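Local coordinates for protein beta-galactosidase (Bacillus circulans subsp. alkalophilus, PDB 3TTY) that probably hydrolyses terminal beta-D-galactosyl residues of beta-galactosides and binds galactose in the pocket of its TIM-barrel domain, at residues 399-404 / 457-462; 428-433 / 592-597; 481-486 / 583-588; 507-512 / 575-580; 557-562 / 569-574. All coordinates share one frame; numbering follows the deposited sequence.

Contact 1: residues 399-404 / 457-462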
# COMPACT_ATOMS: atom_id res chain seq x y z
N VAL A 399 30.84 22.35 -19.04
CA VAL A 399 29.55 22.49 -18.40
C VAL A 399 29.46 21.54 -17.21
O VAL A 399 29.82 20.36 -17.32
CB VAL A 399 28.41 22.20 -19.41
CG1 VAL A 399 27.04 22.29 -18.73
CG2 VAL A 399 28.49 23.15 -20.60
N ALA A 400 29.01 22.04 -16.06
CA ALA A 400 28.86 21.23 -14.85
C ALA A 400 27.43 21.27 -14.33
O ALA A 400 26.75 22.28 -14.46
CB ALA A 400 29.81 21.68 -13.78
N VAL A 401 26.99 20.15 -13.75
CA VAL A 401 25.71 20.10 -13.06
C VAL A 401 25.85 19.50 -11.66
O VAL A 401 26.41 18.41 -11.47
CB VAL A 401 24.62 19.39 -13.88
CG1 VAL A 401 25.22 18.31 -14.73
CG2 VAL A 401 23.52 18.85 -12.97
N MET A 402 25.35 20.26 -10.69
CA MET A 402 25.56 19.99 -9.29
C MET A 402 24.49 19.07 -8.75
O MET A 402 23.33 19.15 -9.14
CB MET A 402 25.52 21.31 -8.50
CG MET A 402 26.74 22.18 -8.64
SD MET A 402 26.51 23.76 -7.82
CE MET A 402 28.18 24.38 -7.82
N TYR A 403 24.91 18.22 -7.83
CA TYR A 403 24.03 17.29 -7.14
C TYR A 403 24.58 17.20 -5.72
O TYR A 403 25.79 17.22 -5.52
CB TYR A 403 24.06 15.91 -7.83
CG TYR A 403 23.44 14.82 -6.98
CD1 TYR A 403 22.06 14.74 -6.82
CD2 TYR A 403 24.24 13.91 -6.30
CE1 TYR A 403 21.49 13.77 -6.03
CE2 TYR A 403 23.67 12.93 -5.50
CZ TYR A 403 22.30 12.87 -5.37
OH TYR A 403 21.73 11.90 -4.58
N ASP A 404 23.70 17.10 -4.73
CA ASP A 404 24.16 17.04 -3.35
C ASP A 404 23.24 16.17 -2.52
O ASP A 404 22.02 16.35 -2.57
CB ASP A 404 24.20 18.44 -2.74
CG ASP A 404 24.76 18.44 -1.33
OD1 ASP A 404 23.97 18.52 -0.37
OD2 ASP A 404 25.99 18.34 -1.17
N ILE A 457 25.20 24.52 -13.61
CA ILE A 457 23.76 24.40 -13.43
C ILE A 457 23.42 23.70 -12.12
O ILE A 457 23.93 22.61 -11.82
CB ILE A 457 23.11 23.68 -14.63
CG1 ILE A 457 23.59 24.31 -15.94
CG2 ILE A 457 21.59 23.74 -14.56
CD1 ILE A 457 23.06 23.62 -17.18
N ALA A 458 22.57 24.33 -11.32
CA ALA A 458 22.19 23.80 -10.01
C ALA A 458 20.67 23.73 -9.88
O ALA A 458 20.03 24.65 -9.37
CB ALA A 458 22.77 24.66 -8.89
N PRO A 459 20.08 22.63 -10.36
CA PRO A 459 18.63 22.43 -10.27
C PRO A 459 18.20 22.29 -8.81
O PRO A 459 18.75 21.46 -8.09
CB PRO A 459 18.42 21.11 -11.03
CG PRO A 459 19.62 20.97 -11.92
CD PRO A 459 20.74 21.54 -11.11
N VAL A 460 17.24 23.11 -8.40
CA VAL A 460 16.65 23.04 -7.06
C VAL A 460 17.71 22.97 -5.96
O VAL A 460 17.75 22.01 -5.19
CB VAL A 460 15.71 21.83 -6.93
CG1 VAL A 460 14.76 22.03 -5.78
CG2 VAL A 460 14.93 21.64 -8.22
N MET A 461 18.57 23.99 -5.90
CA MET A 461 19.56 24.12 -4.84
C MET A 461 18.83 24.71 -3.65
O MET A 461 19.07 25.86 -3.25
CB MET A 461 20.74 24.99 -5.29
CG MET A 461 21.99 24.87 -4.41
SD MET A 461 22.49 23.15 -4.09
CE MET A 461 22.84 22.59 -5.76
N TYR A 462 17.92 23.91 -3.11
CA TYR A 462 17.12 24.22 -1.94
C TYR A 462 17.99 24.54 -0.73
O TYR A 462 17.81 25.59 -0.10
CB TYR A 462 16.21 23.02 -1.66
CG TYR A 462 15.47 23.02 -0.35
CD1 TYR A 462 14.34 23.82 -0.16
CD2 TYR A 462 15.87 22.19 0.69
CE1 TYR A 462 13.65 23.80 1.06
CE2 TYR A 462 15.19 22.16 1.89
CZ TYR A 462 14.08 22.96 2.07
OH TYR A 462 13.41 22.90 3.28
O HOH W 1 21.30 20.30 -7.52

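Contact 2: residues 428-433 / 592-597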
# COMPACT_ATOMS: atom_id res chain seq x y z
N HIS A 428 18.03 15.47 -13.51
CA HIS A 428 18.10 14.74 -14.77
C HIS A 428 17.51 15.49 -15.97
O HIS A 428 18.00 15.36 -17.09
CB HIS A 428 17.46 13.35 -14.63
CG HIS A 428 17.46 12.55 -15.90
ND1 HIS A 428 16.30 12.18 -16.55
CD2 HIS A 428 18.48 12.07 -16.65
CE1 HIS A 428 16.61 11.50 -17.64
NE2 HIS A 428 17.93 11.42 -17.72
N LYS A 429 16.45 16.28 -15.76
CA LYS A 429 15.87 17.03 -16.88
C LYS A 429 16.92 17.93 -17.50
O LYS A 429 16.94 18.12 -18.72
CB LYS A 429 14.66 17.86 -16.44
CG LYS A 429 13.43 17.04 -16.11
CD LYS A 429 12.33 17.92 -15.53
CE LYS A 429 11.07 17.12 -15.31
NZ LYS A 429 10.10 17.84 -14.48
N TYR A 430 17.79 18.48 -16.67
CA TYR A 430 18.84 19.38 -17.16
C TYR A 430 19.98 18.58 -17.78
O TYR A 430 20.52 18.96 -18.81
CB TYR A 430 19.35 20.31 -16.04
CG TYR A 430 18.43 21.50 -15.82
CD1 TYR A 430 18.62 22.70 -16.50
CD2 TYR A 430 17.33 21.40 -14.98
CE1 TYR A 430 17.76 23.77 -16.32
CE2 TYR A 430 16.47 22.46 -14.79
CZ TYR A 430 16.69 23.65 -15.46
OH TYR A 430 15.82 24.70 -15.26
N TYR A 431 20.33 17.47 -17.15
CA TYR A 431 21.38 16.61 -17.67
C TYR A 431 21.00 16.01 -19.04
O TYR A 431 21.81 15.99 -19.96
CB TYR A 431 21.74 15.50 -16.69
CG TYR A 431 22.94 14.69 -17.11
CD1 TYR A 431 24.23 15.08 -16.76
CD2 TYR A 431 22.79 13.53 -17.88
CE1 TYR A 431 25.33 14.34 -17.14
CE2 TYR A 431 23.89 12.78 -18.26
CZ TYR A 431 25.16 13.19 -17.90
OH TYR A 431 26.25 12.46 -18.28
N ASP A 432 19.76 15.53 -19.15
CA ASP A 432 19.21 14.99 -20.39
C ASP A 432 19.39 15.99 -21.52
O ASP A 432 19.93 15.66 -22.57
CB ASP A 432 17.72 14.70 -20.18
CG ASP A 432 17.15 13.72 -21.18
OD1 ASP A 432 17.85 12.74 -21.54
OD2 ASP A 432 15.99 13.90 -21.60
N ALA A 433 18.94 17.22 -21.29
CA ALA A 433 19.01 18.27 -22.29
C ALA A 433 20.43 18.45 -22.82
O ALA A 433 20.62 18.71 -24.01
CB ALA A 433 18.49 19.60 -21.71
N ASP A 592 11.59 20.68 -24.74
CA ASP A 592 11.90 21.57 -25.85
C ASP A 592 12.48 22.88 -25.31
O ASP A 592 13.46 23.40 -25.85
CB ASP A 592 10.67 21.84 -26.72
CG ASP A 592 10.15 20.58 -27.42
OD1 ASP A 592 10.95 19.64 -27.69
OD2 ASP A 592 8.93 20.54 -27.70
N PHE A 593 11.89 23.40 -24.23
CA PHE A 593 12.43 24.61 -23.62
C PHE A 593 13.87 24.40 -23.18
O PHE A 593 14.75 25.19 -23.52
CB PHE A 593 11.59 25.07 -22.42
CG PHE A 593 12.17 26.27 -21.72
CD1 PHE A 593 11.85 27.56 -22.14
CD2 PHE A 593 13.06 26.12 -20.67
CE1 PHE A 593 12.38 28.66 -21.51
CE2 PHE A 593 13.60 27.22 -20.03
CZ PHE A 593 13.26 28.49 -20.46
N LEU A 594 14.11 23.33 -22.41
CA LEU A 594 15.45 23.04 -21.94
C LEU A 594 16.44 22.80 -23.07
O LEU A 594 17.62 23.14 -22.95
CB LEU A 594 15.45 21.88 -20.94
CG LEU A 594 14.81 22.20 -19.58
CD1 LEU A 594 14.77 20.95 -18.70
CD2 LEU A 594 15.53 23.35 -18.87
N GLN A 595 15.97 22.24 -24.18
CA GLN A 595 16.81 22.13 -25.36
C GLN A 595 17.31 23.51 -25.78
O GLN A 595 18.51 23.73 -25.93
CB GLN A 595 16.05 21.49 -26.53
CG GLN A 595 16.71 21.74 -27.87
CD GLN A 595 16.09 20.96 -29.02
OE1 GLN A 595 16.80 20.45 -29.89
NE2 GLN A 595 14.76 20.88 -29.04
N GLY A 596 16.37 24.44 -25.96
CA GLY A 596 16.69 25.80 -26.37
C GLY A 596 17.58 26.54 -25.38
O GLY A 596 18.58 27.15 -25.77
N LEU A 597 17.21 26.48 -24.10
CA LEU A 597 17.96 27.13 -23.03
C LEU A 597 19.42 26.68 -23.02
O LEU A 597 20.34 27.50 -23.06
CB LEU A 597 17.31 26.84 -21.68
CG LEU A 597 17.97 27.56 -20.49
CD1 LEU A 597 17.91 29.06 -20.71
CD2 LEU A 597 17.33 27.18 -19.15

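Contact 3: residues 481-486 / 583-588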
# COMPACT_ATOMS: atom_id res chain seq x y z
N THR A 481 28.69 31.35 -16.34
CA THR A 481 27.24 31.43 -16.18
C THR A 481 26.70 30.39 -15.19
O THR A 481 27.16 29.23 -15.13
CB THR A 481 26.42 31.48 -17.53
OG1 THR A 481 25.61 30.32 -17.68
CG2 THR A 481 27.31 31.64 -18.70
N PHE A 482 25.76 30.84 -14.38
CA PHE A 482 25.21 30.00 -13.34
C PHE A 482 23.72 29.89 -13.57
O PHE A 482 23.08 30.88 -13.91
CB PHE A 482 25.51 30.59 -11.96
CG PHE A 482 24.97 29.78 -10.81
CD1 PHE A 482 25.59 28.61 -10.42
CD2 PHE A 482 23.85 30.21 -10.12
CE1 PHE A 482 25.08 27.87 -9.36
CE2 PHE A 482 23.35 29.49 -9.06
CZ PHE A 482 23.96 28.32 -8.68
N VAL A 483 23.18 28.69 -13.40
CA VAL A 483 21.74 28.48 -13.56
C VAL A 483 21.13 27.87 -12.31
O VAL A 483 21.64 26.89 -11.78
CB VAL A 483 21.44 27.55 -14.76
CG1 VAL A 483 19.92 27.37 -14.92
CG2 VAL A 483 22.08 28.09 -16.03
N THR A 484 20.04 28.44 -11.81
CA THR A 484 19.32 27.77 -10.73
C THR A 484 17.81 27.93 -10.90
O THR A 484 17.37 28.51 -11.90
CB THR A 484 19.86 28.14 -9.30
OG1 THR A 484 19.30 27.25 -8.33
CG2 THR A 484 19.55 29.57 -8.94
N THR A 485 17.02 27.39 -9.98
CA THR A 485 15.60 27.24 -10.27
C THR A 485 14.71 27.65 -9.11
O THR A 485 15.19 28.03 -8.05
CB THR A 485 15.24 25.77 -10.58
OG1 THR A 485 15.41 24.97 -9.40
CG2 THR A 485 16.11 25.20 -11.71
N PHE A 486 13.40 27.55 -9.34
CA PHE A 486 12.43 27.66 -8.27
C PHE A 486 12.87 26.80 -7.09
O PHE A 486 13.50 25.75 -7.27
CB PHE A 486 11.07 27.18 -8.76
CG PHE A 486 11.08 25.74 -9.20
CD1 PHE A 486 11.36 25.40 -10.52
CD2 PHE A 486 10.85 24.72 -8.29
CE1 PHE A 486 11.39 24.07 -10.92
CE2 PHE A 486 10.87 23.39 -8.69
CZ PHE A 486 11.15 23.07 -10.00
N TYR A 583 20.98 32.75 -14.64
CA TYR A 583 19.65 32.49 -15.18
C TYR A 583 18.79 31.80 -14.14
O TYR A 583 19.16 30.76 -13.59
CB TYR A 583 19.76 31.61 -16.43
CG TYR A 583 20.43 32.27 -17.62
CD1 TYR A 583 19.67 32.93 -18.58
CD2 TYR A 583 21.80 32.23 -17.78
CE1 TYR A 583 20.25 33.54 -19.67
CE2 TYR A 583 22.40 32.85 -18.87
CZ TYR A 583 21.62 33.50 -19.81
OH TYR A 583 22.20 34.10 -20.89
N TYR A 584 17.63 32.37 -13.86
CA TYR A 584 16.70 31.77 -12.93
C TYR A 584 15.51 31.19 -13.68
O TYR A 584 14.85 31.91 -14.44
CB TYR A 584 16.22 32.82 -11.94
CG TYR A 584 15.52 32.26 -10.72
CD1 TYR A 584 16.23 31.99 -9.56
CD2 TYR A 584 14.14 32.05 -10.71
CE1 TYR A 584 15.59 31.49 -8.43
CE2 TYR A 584 13.49 31.54 -9.58
CZ TYR A 584 14.23 31.28 -8.45
OH TYR A 584 13.62 30.79 -7.31
N VAL A 585 15.24 29.91 -13.48
CA VAL A 585 14.13 29.24 -14.17
C VAL A 585 13.04 28.96 -13.16
O VAL A 585 13.17 28.03 -12.35
CB VAL A 585 14.59 27.90 -14.82
CG1 VAL A 585 13.46 27.30 -15.63
CG2 VAL A 585 15.82 28.12 -15.69
N ALA A 586 11.97 29.75 -13.20
CA ALA A 586 10.98 29.78 -12.11
C ALA A 586 9.99 28.62 -12.10
O ALA A 586 9.14 28.56 -11.23
CB ALA A 586 10.23 31.12 -12.09
N SER A 587 10.10 27.72 -13.06
CA SER A 587 9.22 26.55 -13.08
C SER A 587 9.99 25.36 -13.64
O SER A 587 11.16 25.48 -14.00
CB SER A 587 7.98 26.84 -13.93
OG SER A 587 6.98 25.87 -13.72
N SER A 588 9.34 24.21 -13.66
CA SER A 588 9.92 23.02 -14.28
C SER A 588 9.42 22.94 -15.71
O SER A 588 8.24 22.64 -15.95
CB SER A 588 9.53 21.75 -13.52
OG SER A 588 10.27 20.65 -14.01

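Contact 4: residues 507-512 / 575-580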
# COMPACT_ATOMS: atom_id res chain seq x y z
N ARG A 507 20.11 35.74 -3.65
CA ARG A 507 19.24 36.81 -4.16
C ARG A 507 20.01 37.85 -4.98
O ARG A 507 19.56 38.27 -6.04
CB ARG A 507 18.47 37.48 -3.02
CG ARG A 507 17.56 38.63 -3.46
CD ARG A 507 16.69 39.11 -2.30
NE ARG A 507 15.78 40.20 -2.65
CZ ARG A 507 14.89 40.73 -1.81
NH1 ARG A 507 14.78 40.25 -0.57
NH2 ARG A 507 14.10 41.72 -2.19
N ASN A 508 21.20 38.22 -4.53
CA ASN A 508 21.98 39.21 -5.25
C ASN A 508 22.47 38.70 -6.59
O ASN A 508 22.38 39.40 -7.59
CB ASN A 508 23.18 39.67 -4.41
CG ASN A 508 22.77 40.50 -3.23
OD1 ASN A 508 21.81 41.28 -3.30
ND2 ASN A 508 23.50 40.34 -2.12
N VAL A 509 23.00 37.48 -6.60
CA VAL A 509 23.59 36.97 -7.82
C VAL A 509 22.50 36.65 -8.85
O VAL A 509 22.72 36.80 -10.05
CB VAL A 509 24.51 35.77 -7.58
CG1 VAL A 509 23.71 34.54 -7.15
CG2 VAL A 509 25.30 35.48 -8.84
N MET A 510 21.33 36.24 -8.38
CA MET A 510 20.24 35.90 -9.29
C MET A 510 19.46 37.13 -9.75
O MET A 510 18.86 37.12 -10.81
CB MET A 510 19.30 34.87 -8.66
CG MET A 510 19.96 33.53 -8.31
SD MET A 510 21.03 32.85 -9.61
CE MET A 510 19.86 32.72 -10.96
N GLY A 511 19.46 38.19 -8.93
CA GLY A 511 18.85 39.46 -9.29
C GLY A 511 17.34 39.43 -9.32
O GLY A 511 16.69 40.24 -9.99
N ILE A 512 16.76 38.48 -8.59
CA ILE A 512 15.30 38.39 -8.49
C ILE A 512 14.91 38.08 -7.07
O ILE A 512 15.69 37.50 -6.31
CB ILE A 512 14.71 37.28 -9.39
CG1 ILE A 512 15.22 35.89 -8.95
CG2 ILE A 512 15.03 37.53 -10.85
CD1 ILE A 512 14.27 35.14 -8.04
N ASN A 575 20.46 37.66 -15.22
CA ASN A 575 21.15 38.73 -14.50
C ASN A 575 22.61 38.86 -14.87
O ASN A 575 23.36 37.90 -14.74
CB ASN A 575 21.08 38.54 -12.98
CG ASN A 575 21.42 39.84 -12.20
OD1 ASN A 575 20.94 40.91 -12.55
ND2 ASN A 575 22.26 39.73 -11.19
N LYS A 576 23.02 40.05 -15.31
CA LYS A 576 24.45 40.29 -15.54
C LYS A 576 25.14 40.62 -14.22
O LYS A 576 24.69 41.48 -13.47
CB LYS A 576 24.66 41.44 -16.53
CG LYS A 576 26.11 41.56 -17.01
CD LYS A 576 26.50 40.36 -17.88
CE LYS A 576 27.88 40.55 -18.50
NZ LYS A 576 28.30 39.39 -19.34
N PHE A 577 26.25 39.95 -13.95
CA PHE A 577 26.87 40.02 -12.64
C PHE A 577 28.37 39.92 -12.85
O PHE A 577 28.90 38.84 -13.07
CB PHE A 577 26.34 38.88 -11.75
CG PHE A 577 26.73 38.98 -10.30
CD1 PHE A 577 25.95 39.68 -9.40
CD2 PHE A 577 27.87 38.34 -9.83
CE1 PHE A 577 26.30 39.77 -8.06
CE2 PHE A 577 28.23 38.42 -8.48
CZ PHE A 577 27.43 39.14 -7.60
N GLY A 578 29.06 41.06 -12.79
CA GLY A 578 30.45 41.11 -13.20
C GLY A 578 30.52 40.75 -14.68
O GLY A 578 29.66 41.15 -15.46
N ASN A 579 31.53 39.97 -15.06
CA ASN A 579 31.65 39.53 -16.45
C ASN A 579 30.75 38.33 -16.81
O ASN A 579 30.67 37.96 -17.98
CB ASN A 579 33.11 39.23 -16.79
CG ASN A 579 33.99 40.47 -16.66
OD1 ASN A 579 34.94 40.49 -15.87
ND2 ASN A 579 33.67 41.50 -17.43
N GLY A 580 30.08 37.76 -15.82
CA GLY A 580 29.21 36.60 -16.02
C GLY A 580 27.72 36.89 -16.05
O GLY A 580 27.30 38.04 -16.14

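Contact 5: residues 557-562 / 569-574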
# COMPACT_ATOMS: atom_id res chain seq x y z
N VAL A 557 14.07 40.26 -17.81
CA VAL A 557 13.04 39.24 -18.00
C VAL A 557 13.05 38.76 -19.44
O VAL A 557 12.89 39.55 -20.37
CB VAL A 557 11.63 39.79 -17.65
CG1 VAL A 557 10.55 38.72 -17.90
CG2 VAL A 557 11.58 40.29 -16.21
N LEU A 558 13.25 37.45 -19.63
CA LEU A 558 13.31 36.89 -20.97
C LEU A 558 12.02 36.18 -21.36
O LEU A 558 11.74 36.00 -22.55
CB LEU A 558 14.50 35.92 -21.10
CG LEU A 558 15.88 36.51 -20.81
CD1 LEU A 558 16.93 35.45 -20.96
CD2 LEU A 558 16.18 37.70 -21.73
N ALA A 559 11.23 35.80 -20.36
CA ALA A 559 9.98 35.08 -20.58
C ALA A 559 9.06 35.19 -19.37
O ALA A 559 9.53 35.31 -18.24
CB ALA A 559 10.24 33.61 -20.91
N GLU A 560 7.75 35.15 -19.62
CA GLU A 560 6.74 35.32 -18.59
C GLU A 560 5.73 34.19 -18.59
O GLU A 560 5.57 33.50 -19.60
CB GLU A 560 5.99 36.63 -18.84
CG GLU A 560 6.90 37.79 -19.17
CD GLU A 560 6.14 39.03 -19.61
OE1 GLU A 560 5.05 38.87 -20.21
OE2 GLU A 560 6.64 40.15 -19.33
N TYR A 561 5.03 34.01 -17.48
CA TYR A 561 3.96 33.01 -17.40
C TYR A 561 2.81 33.38 -18.33
O TYR A 561 2.58 34.55 -18.62
CB TYR A 561 3.43 32.87 -15.98
CG TYR A 561 4.38 32.23 -15.00
CD1 TYR A 561 4.92 32.97 -13.95
CD2 TYR A 561 4.72 30.88 -15.10
CE1 TYR A 561 5.77 32.39 -13.04
CE2 TYR A 561 5.59 30.30 -14.20
CZ TYR A 561 6.11 31.06 -13.17
OH TYR A 561 6.96 30.51 -12.25
N GLY A 562 2.09 32.36 -18.79
CA GLY A 562 1.02 32.57 -19.75
C GLY A 562 -0.38 32.48 -19.19
O GLY A 562 -1.32 32.90 -19.85
N THR A 569 4.05 37.43 -15.29
CA THR A 569 5.17 37.68 -14.38
C THR A 569 6.34 36.80 -14.85
O THR A 569 6.13 35.84 -15.59
CB THR A 569 4.79 37.42 -12.90
OG1 THR A 569 4.28 36.08 -12.76
CG2 THR A 569 3.72 38.41 -12.44
N PRO A 570 7.56 37.14 -14.43
CA PRO A 570 8.76 36.47 -14.97
C PRO A 570 8.85 34.98 -14.65
O PRO A 570 8.58 34.56 -13.52
CB PRO A 570 9.92 37.22 -14.29
CG PRO A 570 9.32 38.54 -13.84
CD PRO A 570 7.90 38.22 -13.49
N VAL A 571 9.24 34.19 -15.64
CA VAL A 571 9.52 32.77 -15.42
C VAL A 571 10.94 32.42 -15.87
O VAL A 571 11.54 31.45 -15.40
CB VAL A 571 8.45 31.85 -16.08
CG1 VAL A 571 8.42 32.06 -17.60
CG2 VAL A 571 8.70 30.39 -15.73
N LEU A 572 11.50 33.23 -16.77
CA LEU A 572 12.92 33.12 -17.10
C LEU A 572 13.61 34.48 -17.02
O LEU A 572 13.19 35.45 -17.66
CB LEU A 572 13.13 32.51 -18.48
CG LEU A 572 14.59 32.37 -18.89
CD1 LEU A 572 15.33 31.41 -17.97
CD2 LEU A 572 14.73 31.94 -20.37
N THR A 573 14.67 34.55 -16.22
CA THR A 573 15.40 35.80 -16.06
C THR A 573 16.89 35.61 -16.30
O THR A 573 17.43 34.52 -16.13
CB THR A 573 15.16 36.42 -14.66
OG1 THR A 573 15.80 35.61 -13.66
CG2 THR A 573 13.65 36.53 -14.37
N ARG A 574 17.55 36.69 -16.73
CA ARG A 574 19.00 36.72 -16.92
C ARG A 574 19.58 37.93 -16.18
O ARG A 574 19.22 39.07 -16.48
CB ARG A 574 19.35 36.82 -18.41
CG ARG A 574 20.85 36.90 -18.71
CD ARG A 574 21.12 37.13 -20.19
NE ARG A 574 22.53 37.01 -20.53
CZ ARG A 574 23.39 38.03 -20.57
NH1 ARG A 574 22.97 39.26 -20.28
NH2 ARG A 574 24.66 37.83 -20.90

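Contact 1: residues 399-404 / 457-462
A400 and M402 bracket I457 with two backbone hydrogen bonds, joining strand 399-402 to its parallel neighbour 455-458. I457 N donates to A400 O over 2.9 Å, and M402 N donates back to I457 O over 3.0 Å; their N-H...O angles are 164° and 167°. V401, the residue paired with I457, adds a CA-H...O contact, its CA 3.3 Å from I457 O, so one carbonyl oxygen receives both an amide and a CA-H group.

The apolar contacts fall on the two faces of this strand pair. V401 and I457 share one face, where V401 CG2 comes to 4.3 Å from P459 CD; Y430 and Y431 of helix 423-435 cover this side. Beyond CG the chain of M402 is extended (chi2 174°), and it carries SD to 4.0 Å from A458 CB. M402 CB in turn meets M461 CE at 4.0 Å, a methyl brought back toward the strand because the M461 chain is bent at both chi2 and chi3.

One water continues the pairing where the direct bonds stop. It donates to M402 O at 2.8 Å and to P459 O at 2.9 Å, bridging the two segments. Just beyond, D404 caps the helix starting at W405 through the backbone N of N407 and forms a salt bridge with K465, while Y462 OH bonds Y357 OH of the second subunit.

The chemistry is therefore that of a buried parallel strand pair: a short run of direct amide bonds, then a water that donates to two carbonyl oxygens as the segments leave the sheet, with methionine and aliphatic groups packed around them.

Contact 2: residues 428-433 / 592-597
The Y430 ring receives L594 over one face and L597 at its edge. L594 CD2 is 3.4 Å from Y430 CE1 and 3.6 Å from Y430 CZ, a methyl set over the outer part of the ring rather than beside it, and the two side chains cross at about a right angle. L597 CD2 lies near the ring plane, a looser 4.5 Å from Y430 CE1. With CG anti to the carbonyl carbon (chi1 -80°), the ring starts off beside the backbone N; its other neighbours include I457 and P459, and its hydroxyl end packs on V585 and T485 of the sheet.

L594 also uses its second methyl. L594 CD1 fits against the helix backbone at K429 O, 3.6 Å away, and against K429 CB at 3.8 Å. One turn on, A433 points at the other helix and its CB meets L594 CB at 3.9 Å. The polar end of K429 leads away to a salt bridge with E426 and a hydrogen bond to S588.

The axes of segments 428-433 and 592-597 approach to 9.3 Å and cross at -59°. On another side of helix 423-435, H428 and D432 both bond S285 OG, tying it to the helix 284-296 region of the barrel.

No hydrogen bond spans the two segments: L594, inserted among K429, Y430 and A433, holds the joint by apolar packing, while Q595 O takes a bond from Q437 NE2 nearby.

Contact 3: residues 481-486 / 583-588
F482 and Y583 begin the hydrogen bonding of a parallel strand pairing, 481-485 with 580-585, in the mixed central sheet of the domain. Four backbone bonds zip it: Y583 N to F482 O, T484 N to Y583 O, V585 N to T484 O, and F486 N to V585 O, the last the most bent (146° at the hydrogen). V483 and V585 share one face, CG1 of V483 lying 4.2 Å from CG2 of V585.

F486 closes the pairing. With chi1 at 60°, F486 CG lies between the backbone N and the carbonyl carbon, which sets it 4.0 Å from A586 O. F486 CB meets A586 O at 3.4 Å; F486 CD1 comes to 3.4 Å from S587 C, and F486 CE1 to 3.3 Å from the same carbon. At the tip, F486 CZ reaches S588 CB at 4.1 Å. The ring thus follows the backbone of 586-588 as that chain passes into strand 587-589.

On the face shared by T484 and Y584, the Y584 ring has T485 C over one side, and T484 CG2 lies 4.2 Å from Y584 CD1. Its hydroxyl hydrogen-bonds D548 OD2, with Y584 OH also 3.5 Å from F486 CA.

Contact 4: residues 507-512 / 575-580
N575 comes first and carries the polar link to helix 507-510. Its CG is anti to the backbone N (chi1 -163°), and N575 ND2 donates to V509 O over 3.2 Å. The acceptor lies close to the amide plane of N575, but the donor stands above the carbonyl plane of V509, 64° out of it. The same side chain packs on the helix end: N575 CB is 3.4 Å from M510 O. G511, with positive phi, brings its CA to 3.9 Å from N575 CG as the chain leaves the helix.

K576 points away from the helix; its NZ bonds N579 O and Q581 OE1. F577 turns back toward the helix and lays its ring against V509. V509 CG2 is over the ring centre, 4.0 Å from the F577 centroid and 11° off the normal, a CH-pi contact, while V509 CA lies 3.9 Å from F577 CE1. From F577 to G580 the chain makes a type II' turn, closed by F577 N to G580 O and G580 N to F577 O, and enters strand 580-585.

V509 thus serves twice: its methyl lies against an aromatic face, and its carbonyl oxygen receives two side-chain donors, N575 ND2 and S582 OG, at the C-terminal end of the helix.

Contact 5: residues 557-562 / 569-574
The antiparallel beta hairpin of strands 556-561 and 570-577 carries two classic bulges: L558 and A559 both face L572, and V571 and L572 both face A559. At the first, L572 O accepts from L558 N at 2.8 Å and, weakly, from A559 N at 3.4 Å. At the second, A559 O takes V571 N at 2.8 Å and L572 N at 3.2 Å, both donors arriving from the same face of its carbonyl plane; the V571 bond is almost straight at 179°. Nearer the hairpin loop, Y561 N closes on T569 O at 2.9 Å.

Y561 and V571 pack face-on. V571 CB lies over the centre of the Y561 ring, 3.8 Å from the centroid, a CH-pi contact, and V571 CG2 also touches Y561 CE2 and CZ. T569 OG1 sits in the ring plane at the edge, 3.4 Å from Y561 CD1, and bonds Y566 O. The phenol oxygen bonds D548 O.

V557 CG2 packs on P570 CG at 3.7 Å, and L558 CD1 reaches over R574 CB. The charged ends turn outward from the pair: E560 meets R531, and R574 meets E604 and the hydroxyl of Y583.

A559 O holds two amides and L572 O one firmly and one weakly, consistent with the pairing continuing through the corner at V571 and L572, and the side chains of A559 and L572 still meet on one face.

How the contacts relate
All five contacts belong to the trimerisation domain, and contacts 1, 3, 4 and 5 reach one mixed sheet. Contact 1 pairs strands 399-402 and 455-458; contact 3, its centre about 10 Å from that of contact 1, pairs 481-485 with 580-585, and strands 455-458 and 481-485 are neighbours. Contact 5 continues the sheet through 570-577 to 556-561, and contact 4 sets helix 507-510 against 570-577. Contact 2 packs two helices over one side, Y430 touching contacts 1 and 3. Along the chain, contact 5 is nested within 4, 4 within 3, and 3 within 2, whose segments alternate with those of contact 1, so distant sequence is drawn into one alpha/beta layer arrangement.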